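Local coordinates for mandelate racemase / muconate lactonizing enzyme family protein (Agrobacterium tumefaciens, PDB 4DXK), which belongs to the mandelate racemase subgroup of the enolase superfamily and probably acts as a metal-dependent isomerase or lyase on a carboxylate substrate, at the interface of chains A and B. Coordinates in Å, arbitrary orientation; residue numbers count along the deposited sequence, not the author numbering. Chains: chain A/B, Mandelate racemase / muconate lactonizing enzyme family protein.

The interface of chains A and B. Residues chain A 73, 76-78, 80; chain B 73, 76-78, 80.
A:Gly73 lies against B:Gly78, and B:Gly73 lies against A:Gly78, because this patch of the interface is two-fold symmetric. The glycines bury most of the surface here. Their CA atoms come within 3.5 Å, A:Gly73 CA to B:Gly78 CA, so backbone meets backbone with no side chain between. The amide of A:Gly73 also donates across the interface: its N is 3.0 Å from the hydroxyl OG of B:Ser77, with 155° at the hydrogen. A:Ser77 receives the amide of B:Gly73 in the same way.

At the centre, A:Ser76 and B:Ser76 touch through their CB methylenes, 3.5 Å from CB to CB. Each hydroxyl turns back into its own chain. A:Ser76 OG donates to A:Gly73 O at 2.8 Å, approaching from above the carbonyl plane, and accepts the amide of A:Gly78. This ties both glycines of one loop to one serine and should hold the loop's shape.

The carboxylate of A:Glu80 reaches B:Gly78, with OE1 3.4 Å from its CA. The bend at chi2 (94°) helps bring it there. A:Glu80 OE1 and B:Glu80 OE1 are 4.6 Å apart, and like charges this close may raise the pKa of these carboxylates.

The patch belongs to the deposited eight-chain assembly; the structure alone does not show whether this pairing is biological. It joins paired loops between helices 61-68 and 79-99, with A:Glu80 and B:Glu80 in the first turn of the latter, in the N-terminal capping domain typical of the enolase superfamily.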
# COMPACT_ATOMS: atom_id res chain seq x y z
N GLY A 73 -30.05 5.62 7.47
CA GLY A 73 -29.86 7.07 7.51
C GLY A 73 -28.74 7.56 8.40
O GLY A 73 -28.57 8.77 8.58
N SER A 76 -24.59 10.27 7.99
CA SER A 76 -25.09 11.16 6.96
C SER A 76 -25.54 12.46 7.59
O SER A 76 -25.54 12.62 8.81
CB SER A 76 -26.26 10.52 6.23
OG SER A 76 -27.47 10.74 6.93
N SER A 77 -25.92 13.39 6.73
CA SER A 77 -26.52 14.66 7.15
C SER A 77 -28.00 14.71 6.77
O SER A 77 -28.56 15.79 6.59
CB SER A 77 -25.74 15.83 6.53
OG SER A 77 -25.57 15.62 5.14
N GLY A 78 -28.63 13.54 6.68
CA GLY A 78 -30.05 13.45 6.34
C GLY A 78 -30.98 13.87 7.46
O GLY A 78 -30.56 14.26 8.55
N GLU A 80 -33.09 12.47 9.57
CA GLU A 80 -33.02 11.82 10.87
C GLU A 80 -31.85 12.38 11.69
O GLU A 80 -32.00 12.70 12.87
CB GLU A 80 -32.88 10.30 10.72
CG GLU A 80 -34.06 9.60 10.04
CD GLU A 80 -33.92 9.40 8.54
OE1 GLU A 80 -33.17 10.12 7.86
OE2 GLU A 80 -34.61 8.48 8.04
N GLY B 73 -27.66 14.68 3.19
CA GLY B 73 -28.41 13.43 3.25
C GLY B 73 -28.17 12.46 2.11
O GLY B 73 -28.84 11.43 2.03
N SER B 76 -26.68 7.76 1.48
CA SER B 76 -27.25 7.25 2.71
C SER B 76 -28.56 6.57 2.41
O SER B 76 -29.05 6.59 1.27
CB SER B 76 -27.48 8.38 3.70
OG SER B 76 -28.71 9.03 3.44
N SER B 77 -29.14 5.98 3.45
CA SER B 77 -30.47 5.39 3.38
C SER B 77 -31.47 6.21 4.21
O SER B 77 -32.47 5.68 4.68
CB SER B 77 -30.42 3.93 3.85
OG SER B 77 -29.73 3.83 5.08
N GLY B 78 -31.19 7.50 4.37
CA GLY B 78 -32.05 8.40 5.13
C GLY B 78 -33.35 8.76 4.42
O GLY B 78 -33.62 8.32 3.30
N GLU B 80 -34.70 11.37 2.95
CA GLU B 80 -34.67 11.99 1.64
C GLU B 80 -34.42 10.94 0.55
O GLU B 80 -35.10 10.90 -0.48
CB GLU B 80 -33.59 13.08 1.56
CG GLU B 80 -33.81 14.27 2.50
CD GLU B 80 -33.11 14.18 3.84
OE1 GLU B 80 -32.78 13.08 4.33
OE2 GLU B 80 -32.89 15.26 4.43